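Local coordinates for ESX-1 secretion-associated protein EspB (Mycobacterium marinum, PDB 7P0Z) that is secreted in association with the mycobacterial ESX-1 system and assembles into a seven-subunit complex, probably a channel-like structure for protein transport, at residues Gln36-Leu41 with Lys141-Gln147; Gln166-Phe172 with Lys194-Leu198; Arg171-Phe175 with Glu187-Gln193; Ser206-Gln210 with Leu271-Asn275; Phe213-Gln218 with Tyr265-Leu271. All blocks are in the same frame, centred on the assembly; numbering follows the deposited sequence.

Contact 1 of 5, residues Gln36-Leu41 with Lys141-Gln147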
# COMPACT_ATOMS: atom_id res chain seq x y z
N GLN A 36 0.55 38.23 0.47
CA GLN A 36 1.46 38.67 -0.58
C GLN A 36 2.57 37.66 -0.81
O GLN A 36 2.84 36.80 0.03
CB GLN A 36 2.06 40.02 -0.26
CG GLN A 36 1.09 41.01 0.23
CD GLN A 36 -0.05 41.19 -0.73
OE1 GLN A 36 0.12 41.08 -1.93
NE2 GLN A 36 -1.22 41.48 -0.20
N ALA A 37 3.20 37.77 -1.95
CA ALA A 37 4.31 36.89 -2.28
C ALA A 37 5.47 37.15 -1.33
O ALA A 37 5.80 38.31 -1.08
CB ALA A 37 4.75 37.11 -3.71
N PRO A 38 6.07 36.12 -0.77
CA PRO A 38 7.18 36.34 0.16
C PRO A 38 8.41 36.96 -0.48
O PRO A 38 9.16 37.65 0.20
CB PRO A 38 7.48 34.92 0.67
CG PRO A 38 6.32 34.11 0.28
CD PRO A 38 5.76 34.70 -0.94
N SER A 39 8.63 36.74 -1.77
CA SER A 39 9.81 37.25 -2.44
C SER A 39 9.38 37.74 -3.81
O SER A 39 8.20 37.95 -4.07
CB SER A 39 10.89 36.18 -2.55
OG SER A 39 10.61 35.29 -3.60
N GLY A 40 10.36 37.96 -4.68
CA GLY A 40 10.12 38.35 -6.05
C GLY A 40 10.15 37.22 -7.03
O GLY A 40 9.90 37.44 -8.22
N LEU A 41 10.42 36.01 -6.59
CA LEU A 41 10.45 34.88 -7.49
C LEU A 41 9.07 34.61 -8.08
O LEU A 41 8.05 34.91 -7.47
CB LEU A 41 10.96 33.65 -6.77
CG LEU A 41 12.37 33.92 -6.27
CD1 LEU A 41 12.82 32.88 -5.29
CD2 LEU A 41 13.32 33.99 -7.44
N LYS A 141 15.63 39.05 -6.49
CA LYS A 141 14.27 38.56 -6.31
C LYS A 141 14.10 37.92 -4.94
O LYS A 141 13.16 38.23 -4.22
CB LYS A 141 13.93 37.57 -7.41
CG LYS A 141 13.46 38.22 -8.64
CD LYS A 141 13.24 37.20 -9.70
CE LYS A 141 13.23 37.86 -11.03
NZ LYS A 141 12.88 39.26 -10.82
N LEU A 142 15.03 37.05 -4.56
CA LEU A 142 14.88 36.33 -3.31
C LEU A 142 14.84 37.26 -2.11
O LEU A 142 14.21 36.93 -1.11
CB LEU A 142 16.02 35.34 -3.16
CG LEU A 142 15.88 34.45 -1.94
CD1 LEU A 142 14.70 33.50 -2.11
CD2 LEU A 142 17.15 33.71 -1.69
N GLU A 143 15.49 38.39 -2.17
CA GLU A 143 15.50 39.25 -1.00
C GLU A 143 14.48 40.36 -1.08
O GLU A 143 14.42 41.19 -0.17
CB GLU A 143 16.88 39.85 -0.80
CG GLU A 143 17.95 38.79 -0.74
CD GLU A 143 19.34 39.36 -0.69
OE1 GLU A 143 19.48 40.59 -0.47
OE2 GLU A 143 20.30 38.60 -0.88
N SER A 144 13.68 40.40 -2.12
CA SER A 144 12.62 41.37 -2.20
C SER A 144 11.39 40.86 -1.44
O SER A 144 11.43 39.83 -0.77
CB SER A 144 12.29 41.66 -3.65
OG SER A 144 11.29 42.62 -3.74
N GLY A 145 10.29 41.58 -1.54
CA GLY A 145 9.08 41.16 -0.89
C GLY A 145 9.15 41.41 0.60
O GLY A 145 10.06 42.05 1.12
N ASP A 146 8.15 40.90 1.30
CA ASP A 146 8.08 41.09 2.73
C ASP A 146 8.63 39.92 3.50
O ASP A 146 8.55 39.91 4.73
CB ASP A 146 6.66 41.38 3.17
CG ASP A 146 5.71 40.21 2.94
OD1 ASP A 146 6.12 39.15 2.44
OD2 ASP A 146 4.52 40.39 3.23
N GLN A 147 9.18 38.93 2.80
CA GLN A 147 9.87 37.80 3.39
C GLN A 147 8.94 36.92 4.20
O GLN A 147 9.40 36.09 4.97
CB GLN A 147 11.04 38.28 4.25
CG GLN A 147 12.02 39.05 3.44
CD GLN A 147 12.63 38.21 2.37
OE1 GLN A 147 13.13 37.13 2.63
NE2 GLN A 147 12.52 38.68 1.14
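Leu41 lays its side chain along Lys141 and Leu142 of helix 133-143: CD1 is 3.7 Å from Leu142 CD1 and CD2 is 3.6 Å from Lys141 CB. The contact joins the loop before helix 42-81 to helix 133-143 and the turn after it, in the fused PE-PPE helical bundle of EspB. Residues 36-41 lead into PE helix 42-81, and residues 141-147 leave a PPE helix. Two backbone hydrogen bonds hold the two segments together. Gly40 N donates to Lys141 O at 2.9 Å, and Gln147 N donates to Pro38 O at 2.9 Å. Between them, Ser39 CA makes a CA-H...O contact with Ser144 O at 3.5 Å. Gly145 has a positive phi and lies against Pro38 O and Ser39 CA, where a CB would clash. Asp146 turns its carboxylate to Gly148 and Ser150. The Gln147 side chain meets Gln218 of helix 181-224. Ser39 starts an ST turn just before helix 42-81: its OG accepts from Leu41 N at 3.1 Å.

Contact 2 of 5, residues Gln166-Phe172 with Lys194-Leu198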
# COMPACT_ATOMS: atom_id res chain seq x y z
N GLN A 166 -14.42 24.97 15.05
CA GLN A 166 -14.49 23.81 15.92
C GLN A 166 -15.23 24.09 17.21
O GLN A 166 -15.88 23.20 17.76
CB GLN A 166 -13.09 23.30 16.22
CG GLN A 166 -12.60 22.30 15.24
CD GLN A 166 -11.13 22.04 15.37
OE1 GLN A 166 -10.72 20.92 15.56
NE2 GLN A 166 -10.32 23.06 15.22
N ARG A 167 -15.16 25.30 17.72
CA ARG A 167 -15.86 25.58 18.96
C ARG A 167 -17.34 25.77 18.77
O ARG A 167 -18.04 25.97 19.76
CB ARG A 167 -15.35 26.84 19.62
CG ARG A 167 -13.98 26.80 20.06
CD ARG A 167 -13.68 28.09 20.72
NE ARG A 167 -12.29 28.13 21.05
CZ ARG A 167 -11.38 28.67 20.26
NH1 ARG A 167 -11.77 29.26 19.15
NH2 ARG A 167 -10.11 28.65 20.59
N ASP A 168 -17.84 25.77 17.55
CA ASP A 168 -19.19 26.20 17.30
C ASP A 168 -20.08 25.07 16.80
O ASP A 168 -21.04 25.32 16.07
CB ASP A 168 -19.20 27.36 16.32
CG ASP A 168 -20.31 28.31 16.58
OD1 ASP A 168 -21.06 28.09 17.56
OD2 ASP A 168 -20.46 29.28 15.82
N ILE A 169 -19.81 23.84 17.20
CA ILE A 169 -20.67 22.74 16.81
C ILE A 169 -21.66 22.36 17.91
O ILE A 169 -22.39 21.39 17.76
CB ILE A 169 -19.85 21.52 16.38
CG1 ILE A 169 -18.95 21.05 17.51
CG2 ILE A 169 -19.05 21.84 15.15
CD1 ILE A 169 -18.47 19.68 17.33
N LYS A 170 -21.69 23.11 19.01
CA LYS A 170 -22.77 22.93 19.98
C LYS A 170 -24.12 23.08 19.34
O LYS A 170 -25.07 22.39 19.71
CB LYS A 170 -22.67 23.95 21.10
CG LYS A 170 -21.59 23.74 22.05
CD LYS A 170 -21.45 25.00 22.84
CE LYS A 170 -22.70 25.24 23.63
NZ LYS A 170 -22.56 26.44 24.50
N ARG A 171 -24.24 23.99 18.38
CA ARG A 171 -25.52 24.24 17.76
C ARG A 171 -26.08 23.03 17.03
O ARG A 171 -27.20 23.10 16.54
CB ARG A 171 -25.41 25.41 16.79
CG ARG A 171 -24.49 25.14 15.64
CD ARG A 171 -24.44 26.30 14.71
NE ARG A 171 -23.76 27.46 15.27
CZ ARG A 171 -23.96 28.70 14.85
NH1 ARG A 171 -24.83 28.94 13.89
NH2 ARG A 171 -23.31 29.71 15.40
N PHE A 172 -25.35 21.93 16.94
CA PHE A 172 -25.88 20.74 16.30
C PHE A 172 -26.09 19.59 17.25
O PHE A 172 -26.31 18.47 16.80
CB PHE A 172 -24.97 20.28 15.17
CG PHE A 172 -24.66 21.33 14.19
CD1 PHE A 172 -25.66 21.89 13.45
CD2 PHE A 172 -23.38 21.74 14.00
CE1 PHE A 172 -25.38 22.85 12.53
CE2 PHE A 172 -23.09 22.69 13.08
CZ PHE A 172 -24.10 23.25 12.34
N LYS A 194 -22.90 19.34 10.97
CA LYS A 194 -21.74 19.31 11.84
C LYS A 194 -20.55 18.68 11.13
O LYS A 194 -19.42 19.18 11.23
CB LYS A 194 -22.10 18.53 13.10
CG LYS A 194 -21.13 18.58 14.24
CD LYS A 194 -20.09 17.53 14.09
CE LYS A 194 -20.74 16.19 14.06
NZ LYS A 194 -19.73 15.13 13.96
N GLU A 195 -20.78 17.59 10.42
CA GLU A 195 -19.70 16.95 9.69
C GLU A 195 -19.12 17.88 8.64
O GLU A 195 -17.90 17.96 8.47
CB GLU A 195 -20.19 15.68 9.02
CG GLU A 195 -20.43 14.62 10.00
CD GLU A 195 -19.16 14.10 10.57
OE1 GLU A 195 -18.15 14.07 9.85
OE2 GLU A 195 -19.16 13.72 11.76
N TRP A 196 -19.98 18.58 7.92
CA TRP A 196 -19.49 19.50 6.92
C TRP A 196 -18.69 20.63 7.55
O TRP A 196 -17.67 21.06 7.01
CB TRP A 196 -20.65 20.05 6.12
CG TRP A 196 -20.22 20.91 5.04
CD1 TRP A 196 -19.71 20.53 3.85
CD2 TRP A 196 -20.21 22.33 5.04
NE1 TRP A 196 -19.41 21.62 3.09
CE2 TRP A 196 -19.70 22.74 3.81
CE3 TRP A 196 -20.60 23.29 5.98
CZ2 TRP A 196 -19.57 24.08 3.48
CZ3 TRP A 196 -20.46 24.60 5.65
CH2 TRP A 196 -19.95 24.99 4.41
N ILE A 197 -19.14 21.13 8.69
CA ILE A 197 -18.42 22.20 9.37
C ILE A 197 -17.04 21.72 9.81
O ILE A 197 -16.06 22.45 9.71
CB ILE A 197 -19.25 22.73 10.55
CG1 ILE A 197 -20.42 23.54 10.04
CG2 ILE A 197 -18.41 23.57 11.48
CD1 ILE A 197 -20.04 24.85 9.50
N LEU A 198 -16.95 20.50 10.32
CA LEU A 198 -15.65 19.99 10.72
C LEU A 198 -14.73 19.82 9.52
O LEU A 198 -13.53 20.12 9.60
CB LEU A 198 -15.81 18.68 11.47
CG LEU A 198 -16.32 18.91 12.88
CD1 LEU A 198 -16.24 17.66 13.68
CD2 LEU A 198 -15.51 19.99 13.53
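Apolar packing makes this contact; no hydrogen bond crosses between the two segments. Ile169 points at helix 181-224 and fits among three of its residues. Its CB is 3.9 Å from Lys194 CG, and its CG2 is 4.1 Å from Ile197 CG2 and 4.3 Å from Leu198 CD2. Phe172 packs on Lys194 and Ile197 as well. Its CD2 is 3.6 Å from Lys194 CB, and its CE2 is 4.1 Å from Ile197 CG1. Lys194 N lies over one face of the ring. Gln166 CG is 4.1 Å from Leu198 CD2. These residues belong to the PPE part of EspB, where the connection after helix 149-166 folds back onto the long helix 181-224. Just before Phe172 the backbone turns tightly, and Phe172 N bonds to Ile169 O at 3.1 Å. No salt bridge crosses between the segments; two form within them. Lys194 NZ forms a salt bridge with Glu195 OE2 at 2.7 Å, and Arg171 NH2 pairs with Asp168 OD2 at 2.9 Å. Arg171 NH1 also reaches the backbone oxygens of Val23 and Ala25. Gln166 OE1 takes a hydrogen bond from Gln50 of a neighbouring subunit, and Ile169 packs on Asn57 of that subunit.

Contact 3 of 5, residues Arg171-Phe175 with Glu187-Gln193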
# COMPACT_ATOMS: atom_id res chain seq x y z
N ARG A 171 -24.24 23.99 18.38
CA ARG A 171 -25.52 24.24 17.76
C ARG A 171 -26.08 23.03 17.03
O ARG A 171 -27.20 23.10 16.54
CB ARG A 171 -25.41 25.41 16.79
CG ARG A 171 -24.49 25.14 15.64
CD ARG A 171 -24.44 26.30 14.71
NE ARG A 171 -23.76 27.46 15.27
CZ ARG A 171 -23.96 28.70 14.85
NH1 ARG A 171 -24.83 28.94 13.89
NH2 ARG A 171 -23.31 29.71 15.40
N PHE A 172 -25.35 21.93 16.94
CA PHE A 172 -25.88 20.74 16.30
C PHE A 172 -26.09 19.59 17.25
O PHE A 172 -26.31 18.47 16.80
CB PHE A 172 -24.97 20.28 15.17
CG PHE A 172 -24.66 21.33 14.19
CD1 PHE A 172 -25.66 21.89 13.45
CD2 PHE A 172 -23.38 21.74 14.00
CE1 PHE A 172 -25.38 22.85 12.53
CE2 PHE A 172 -23.09 22.69 13.08
CZ PHE A 172 -24.10 23.25 12.34
N ARG A 173 -26.03 19.82 18.55
CA ARG A 173 -26.24 18.75 19.50
C ARG A 173 -27.65 18.20 19.39
O ARG A 173 -28.56 18.83 18.87
CB ARG A 173 -25.99 19.25 20.91
CG ARG A 173 -27.02 20.19 21.38
CD ARG A 173 -26.61 20.81 22.66
NE ARG A 173 -27.60 21.77 23.09
CZ ARG A 173 -27.67 23.01 22.64
NH1 ARG A 173 -26.82 23.42 21.73
NH2 ARG A 173 -28.60 23.82 23.09
N ILE A 174 -27.81 16.97 19.88
CA ILE A 174 -29.11 16.33 19.95
C ILE A 174 -30.05 17.10 20.87
O ILE A 174 -29.64 17.93 21.68
CB ILE A 174 -28.95 14.89 20.44
CG1 ILE A 174 -28.33 14.92 21.83
CG2 ILE A 174 -28.10 14.10 19.50
CD1 ILE A 174 -28.28 13.61 22.46
N PHE A 175 -31.33 16.82 20.74
CA PHE A 175 -32.34 17.48 21.54
C PHE A 175 -32.50 16.79 22.88
O PHE A 175 -32.32 15.58 22.99
CB PHE A 175 -33.67 17.50 20.82
CG PHE A 175 -33.60 18.12 19.48
CD1 PHE A 175 -33.53 19.49 19.35
CD2 PHE A 175 -33.62 17.35 18.34
CE1 PHE A 175 -33.47 20.07 18.11
CE2 PHE A 175 -33.56 17.92 17.10
CZ PHE A 175 -33.49 19.28 16.99
N GLU A 187 -32.18 15.61 13.71
CA GLU A 187 -30.89 15.32 14.30
C GLU A 187 -29.92 14.78 13.28
O GLU A 187 -28.74 15.14 13.29
CB GLU A 187 -31.07 14.34 15.45
CG GLU A 187 -31.50 15.03 16.69
CD GLU A 187 -31.84 14.09 17.79
OE1 GLU A 187 -31.89 12.88 17.53
OE2 GLU A 187 -32.06 14.55 18.92
N ALA A 188 -30.38 13.93 12.37
CA ALA A 188 -29.50 13.45 11.31
C ALA A 188 -29.05 14.60 10.43
O ALA A 188 -27.88 14.67 10.03
CB ALA A 188 -30.21 12.39 10.49
N SER A 189 -29.95 15.52 10.13
CA SER A 189 -29.57 16.66 9.32
C SER A 189 -28.56 17.56 10.04
O SER A 189 -27.58 18.00 9.44
CB SER A 189 -30.82 17.44 8.93
OG SER A 189 -30.52 18.48 8.04
N MET A 190 -28.78 17.84 11.32
CA MET A 190 -27.81 18.62 12.07
C MET A 190 -26.47 17.92 12.16
O MET A 190 -25.42 18.56 12.12
CB MET A 190 -28.32 18.93 13.47
CG MET A 190 -29.38 19.96 13.50
SD MET A 190 -29.67 20.44 15.18
CE MET A 190 -30.33 18.90 15.77
N ASP A 191 -26.49 16.60 12.30
CA ASP A 191 -25.25 15.85 12.31
C ASP A 191 -24.50 16.01 11.00
O ASP A 191 -23.27 16.14 10.99
CB ASP A 191 -25.56 14.39 12.60
CG ASP A 191 -24.35 13.54 12.61
OD1 ASP A 191 -23.72 13.41 13.68
OD2 ASP A 191 -24.01 12.98 11.55
N GLN A 192 -25.21 16.00 9.89
CA GLN A 192 -24.57 16.22 8.61
C GLN A 192 -23.96 17.61 8.52
O GLN A 192 -22.84 17.78 8.01
CB GLN A 192 -25.56 16.01 7.49
CG GLN A 192 -25.86 14.59 7.23
CD GLN A 192 -26.86 14.44 6.14
OE1 GLN A 192 -27.91 15.05 6.16
NE2 GLN A 192 -26.53 13.65 5.14
N GLN A 193 -24.69 18.62 8.97
CA GLN A 193 -24.12 19.96 8.97
C GLN A 193 -22.88 20.03 9.83
O GLN A 193 -21.91 20.70 9.48
CB GLN A 193 -25.14 20.97 9.46
CG GLN A 193 -26.35 21.16 8.59
CD GLN A 193 -26.04 21.33 7.11
OE1 GLN A 193 -26.48 20.54 6.29
NE2 GLN A 193 -25.28 22.35 6.78
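A buried carboxylate holds the loop: Glu187 OE2 accepts a hydrogen bond from Phe175 N at 3.0 Å, nearly straight at 172°. Glu187 OE2 is also 3.5 Å from Ile174 CB and forms a salt bridge with Arg67 of a neighbouring subunit. One acid thus ties a loop of its own chain to the subunit interface. Next to it, Met190 fills the space between helix and loop. Its CE is 3.4 Å from Phe175 CZ and 3.6 Å from Arg173 O. Its SD lies 5.2 Å from the centroid of the Phe175 ring, 45° off the normal, an oblique Met-aromatic contact. Phe172 packs one turn further along the helix. Its CD1 is 4.0 Å from Met190 CB, and its CE1 is 3.6 Å from Gln193 CB. The loop connects helices 149-166 and 181-224 of the PPE part, and its Phe172 and Phe175 both rest on the second of these. Phe175 also meets Trp178 edge-to-face. Helix 13-23 lies against the loop, with Val23 on Phe172, Arg19 on Phe175 and Glu22 in a salt bridge with Arg173 NH1, which also bonds to Lys170 O. Helix 42-81 brings Leu76 to Phe175 and Leu72 to Met190.

Contact 4 of 5, residues Ser206-Gln210 with Leu271-Asn275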
# COMPACT_ATOMS: atom_id res chain seq x y z
N SER A 206 -5.67 23.38 6.76
CA SER A 206 -4.73 23.07 5.71
C SER A 206 -4.30 24.33 4.97
O SER A 206 -3.15 24.44 4.52
CB SER A 206 -5.33 22.06 4.75
OG SER A 206 -6.06 22.70 3.74
N LEU A 207 -5.20 25.29 4.87
CA LEU A 207 -4.86 26.58 4.29
C LEU A 207 -3.77 27.27 5.10
O LEU A 207 -2.76 27.73 4.57
CB LEU A 207 -6.12 27.42 4.23
CG LEU A 207 -6.18 28.62 3.33
CD1 LEU A 207 -6.12 28.12 1.90
CD2 LEU A 207 -7.46 29.34 3.58
N ALA A 208 -3.97 27.34 6.41
CA ALA A 208 -2.97 27.97 7.27
C ALA A 208 -1.67 27.20 7.23
O ALA A 208 -0.58 27.79 7.27
CB ALA A 208 -3.49 28.08 8.70
N LYS A 209 -1.76 25.88 7.15
CA LYS A 209 -0.58 25.06 7.08
C LYS A 209 0.24 25.37 5.84
O LYS A 209 1.47 25.48 5.91
CB LYS A 209 -0.98 23.60 7.12
CG LYS A 209 0.15 22.68 7.13
CD LYS A 209 -0.28 21.26 7.08
CE LYS A 209 0.93 20.36 6.95
NZ LYS A 209 0.58 18.93 6.80
N GLN A 210 -0.42 25.54 4.70
CA GLN A 210 0.29 25.90 3.49
C GLN A 210 0.94 27.27 3.61
O GLN A 210 2.06 27.48 3.14
CB GLN A 210 -0.64 25.87 2.30
CG GLN A 210 -1.02 24.51 1.83
CD GLN A 210 -1.87 24.59 0.61
OE1 GLN A 210 -2.58 25.56 0.42
NE2 GLN A 210 -1.78 23.60 -0.25
N LEU A 271 1.69 24.83 -4.77
CA LEU A 271 0.71 24.51 -3.76
C LEU A 271 -0.52 23.84 -4.35
O LEU A 271 -0.96 24.19 -5.43
CB LEU A 271 0.28 25.77 -3.01
CG LEU A 271 1.44 26.32 -2.20
CD1 LEU A 271 1.03 27.58 -1.49
CD2 LEU A 271 1.91 25.27 -1.23
N GLU A 272 -1.04 22.87 -3.63
CA GLU A 272 -2.27 22.24 -4.02
C GLU A 272 -3.43 23.23 -3.90
O GLU A 272 -3.50 23.99 -2.94
CB GLU A 272 -2.55 21.05 -3.14
CG GLU A 272 -1.63 19.92 -3.39
CD GLU A 272 -2.04 19.12 -4.59
OE1 GLU A 272 -2.92 18.24 -4.44
OE2 GLU A 272 -1.51 19.38 -5.68
N PRO A 273 -4.34 23.24 -4.85
CA PRO A 273 -5.59 23.97 -4.65
C PRO A 273 -6.46 23.29 -3.61
O PRO A 273 -6.33 22.10 -3.33
CB PRO A 273 -6.25 23.92 -6.03
CG PRO A 273 -5.68 22.74 -6.65
CD PRO A 273 -4.30 22.58 -6.16
N VAL A 274 -7.36 24.06 -3.04
CA VAL A 274 -8.26 23.59 -2.01
C VAL A 274 -9.67 23.68 -2.56
O VAL A 274 -10.16 24.78 -2.77
CB VAL A 274 -8.14 24.42 -0.72
CG1 VAL A 274 -9.09 23.92 0.33
CG2 VAL A 274 -6.74 24.37 -0.22
N ASN A 275 -10.32 22.54 -2.80
CA ASN A 275 -11.70 22.63 -3.22
C ASN A 275 -12.64 22.14 -2.13
O ASN A 275 -12.61 20.97 -1.76
CB ASN A 275 -12.01 21.90 -4.52
CG ASN A 275 -11.66 20.48 -4.50
OD1 ASN A 275 -11.02 19.99 -3.58
ND2 ASN A 275 -12.19 19.74 -5.46
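Gln210 makes the one hydrogen bond of this contact and reaches out for it. Its chi1 is m and its chi2 is t, so the chain extends from the helix and NE2 donates to Glu272 O at 3.2 Å, with a near-linear angle of 171°. Gln210 NE2 also lies 4.1 Å from Leu271 CB, and Gln210 OE1 is 4.4 Å from Val274 CG2. Leu271 is likewise extended (m, t), with its CA-CB bond toward the helix. The helix is the long 181-224 of the PPE part, and the segment after helix 244-268 runs along its surface as an extended peptide. Val274, with its CA-CB bond toward the helix, touches Leu207 CD1 and Ser206 OG with CG2, both at 4.4 Å. Leu207 (t, p) also packs on Phe154 and Trp158 of helix 149-166. Ser206 (p) turns OG back to Leu203 O in its own helix. Helix 42-81 flanks the segment: Ser54 OG bonds Val274 N. Pro273 packs on Gln166 of a neighbouring subunit.

Contact 5 of 5, residues Phe213-Gln218 with Tyr265-Leu271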
# COMPACT_ATOMS: atom_id res chain seq x y z
N PHE A 213 3.97 26.93 5.59
CA PHE A 213 4.97 26.25 4.78
C PHE A 213 5.68 27.23 3.87
O PHE A 213 6.89 27.15 3.68
CB PHE A 213 4.28 25.17 3.98
CG PHE A 213 5.20 24.40 3.13
CD1 PHE A 213 5.85 23.31 3.62
CD2 PHE A 213 5.43 24.78 1.83
CE1 PHE A 213 6.68 22.59 2.84
CE2 PHE A 213 6.27 24.07 1.05
CZ PHE A 213 6.90 22.97 1.55
N MET A 214 4.94 28.16 3.28
CA MET A 214 5.56 29.14 2.41
C MET A 214 6.50 30.05 3.17
O MET A 214 7.59 30.38 2.70
CB MET A 214 4.50 29.96 1.69
CG MET A 214 3.91 29.25 0.50
SD MET A 214 5.14 28.61 -0.64
CE MET A 214 5.95 30.11 -1.16
N ALA A 215 6.10 30.47 4.37
CA ALA A 215 7.00 31.28 5.17
C ALA A 215 8.29 30.54 5.52
O ALA A 215 9.39 31.09 5.41
CB ALA A 215 6.28 31.75 6.43
N GLN A 216 8.17 29.28 5.92
CA GLN A 216 9.37 28.53 6.25
C GLN A 216 10.23 28.29 5.03
O GLN A 216 11.46 28.26 5.12
CB GLN A 216 9.03 27.22 6.92
CG GLN A 216 8.38 27.45 8.21
CD GLN A 216 9.13 28.45 9.05
OE1 GLN A 216 8.69 29.57 9.24
NE2 GLN A 216 10.29 28.05 9.54
N LEU A 217 9.61 28.11 3.87
CA LEU A 217 10.37 27.96 2.64
C LEU A 217 11.15 29.21 2.34
O LEU A 217 12.30 29.14 1.90
CB LEU A 217 9.43 27.63 1.49
CG LEU A 217 10.16 27.31 0.18
CD1 LEU A 217 11.01 26.06 0.31
CD2 LEU A 217 9.20 27.21 -0.98
N GLN A 218 10.54 30.37 2.54
CA GLN A 218 11.26 31.61 2.31
C GLN A 218 12.48 31.71 3.22
O GLN A 218 13.56 32.09 2.77
CB GLN A 218 10.33 32.79 2.52
CG GLN A 218 10.98 34.12 2.23
CD GLN A 218 11.37 34.27 0.77
OE1 GLN A 218 10.82 33.63 -0.11
NE2 GLN A 218 12.32 35.15 0.51
N TYR A 265 13.10 25.59 -4.42
CA TYR A 265 12.09 26.60 -4.19
C TYR A 265 10.95 26.46 -5.17
O TYR A 265 9.78 26.59 -4.80
CB TYR A 265 12.71 27.97 -4.31
CG TYR A 265 11.94 29.08 -3.70
CD1 TYR A 265 11.01 29.79 -4.43
CD2 TYR A 265 12.17 29.46 -2.40
CE1 TYR A 265 10.31 30.82 -3.88
CE2 TYR A 265 11.49 30.50 -1.84
CZ TYR A 265 10.56 31.18 -2.57
OH TYR A 265 9.89 32.22 -2.00
N ASN A 266 11.27 26.23 -6.43
CA ASN A 266 10.23 26.22 -7.44
C ASN A 266 9.36 24.99 -7.32
O ASN A 266 8.17 25.05 -7.60
CB ASN A 266 10.85 26.31 -8.82
CG ASN A 266 11.34 27.68 -9.11
OD1 ASN A 266 11.07 28.61 -8.37
ND2 ASN A 266 12.09 27.82 -10.19
N THR A 267 9.93 23.87 -6.90
CA THR A 267 9.03 22.74 -6.82
C THR A 267 8.23 22.73 -5.54
O THR A 267 7.06 22.38 -5.54
CB THR A 267 9.79 21.43 -6.98
OG1 THR A 267 10.77 21.32 -5.95
CG2 THR A 267 10.47 21.43 -8.31
N LYS A 268 8.84 23.12 -4.42
CA LYS A 268 8.08 23.07 -3.19
C LYS A 268 7.07 24.19 -3.08
O LYS A 268 6.11 24.06 -2.32
CB LYS A 268 9.02 23.11 -2.00
CG LYS A 268 9.77 21.86 -1.82
CD LYS A 268 10.43 21.82 -0.50
CE LYS A 268 11.22 20.58 -0.39
NZ LYS A 268 10.35 19.40 -0.51
N ALA A 269 7.24 25.26 -3.82
CA ALA A 269 6.27 26.34 -3.80
C ALA A 269 5.11 26.09 -4.72
O ALA A 269 4.40 27.03 -5.06
CB ALA A 269 6.94 27.66 -4.17
N ASP A 270 4.89 24.87 -5.14
CA ASP A 270 3.76 24.53 -5.99
C ASP A 270 2.66 23.98 -5.09
O ASP A 270 2.69 22.82 -4.70
CB ASP A 270 4.19 23.52 -7.04
CG ASP A 270 3.34 23.58 -8.26
OD1 ASP A 270 3.03 24.70 -8.71
OD2 ASP A 270 2.98 22.51 -8.78
N LEU A 271 1.69 24.83 -4.77
CA LEU A 271 0.71 24.51 -3.76
C LEU A 271 -0.52 23.84 -4.35
O LEU A 271 -0.96 24.19 -5.43
CB LEU A 271 0.28 25.77 -3.01
CG LEU A 271 1.44 26.32 -2.20
CD1 LEU A 271 1.03 27.58 -1.49
CD2 LEU A 271 1.91 25.27 -1.23
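Leu217 sits at the apolar centre, pointing from helix 181-224 to the end of helix 244-268. Helix 181-224 packs here on the end of helix 244-268 and the residues just after it, within the PPE part of the EspB bundle. Leu217 CD2 lies over one face of the Tyr265 ring, 4.2 Å from its centroid and 18° off the normal, a CH-pi contact. Leu217 CD2 is also 3.9 Å from Ala269 CB, and Leu217 CG is 3.9 Å from Tyr265 CD2. Met214 continues the packing one helical turn back. Its CE is 4.0 Å from Ala269 CB, and its CG is 3.9 Å from Leu271 CD1. Ala269 is the first residue to leave helical geometry, so Met214 follows the chain past the helix end. Helix 42-81 borders this core, with Ala47 on Met214 and Ala44 on Tyr265. Further out, Phe213 is exposed. Its CZ is 4.1 Å from Lys268 CB, and its CE2 edge is 3.4 Å from Lys268 O. The alkyl part of Lys268 also meets the core, with CB 4.2 Å from Leu217 CD2, while its amine leads away. At the polar edge, Gln218 is held from two directions: its NE2 donates to Gln147 OE1 of the loop after helix 133-143, and its OE1 accepts the hydroxyl hydrogen of Tyr265, OH to OE1 being 2.5 Å.

Four of the five contacts use helix 181-224. Contacts 2 and 3 share Arg171 and Phe172 and lie toward one end of the chain. Both are buried and border the same neighbouring subunit. Contact 2 has no hydrogen bond across its segments; contact 3 adds a carboxylate-to-backbone bond. Contacts 4 and 5 share Leu271, and their centres are 12 Å apart. Contact 5 is buried and rich in side-chain packing, whereas contact 4 is a surface contact that relies on one glutamine. Contact 1 is partly buried, joins PE and PPE segments through backbone bonds, and touches contact 5 through Gln147 with Gln218. Contacts 1 and 3 lie on opposite sides of the chain's centre, with centres 46 Å apart.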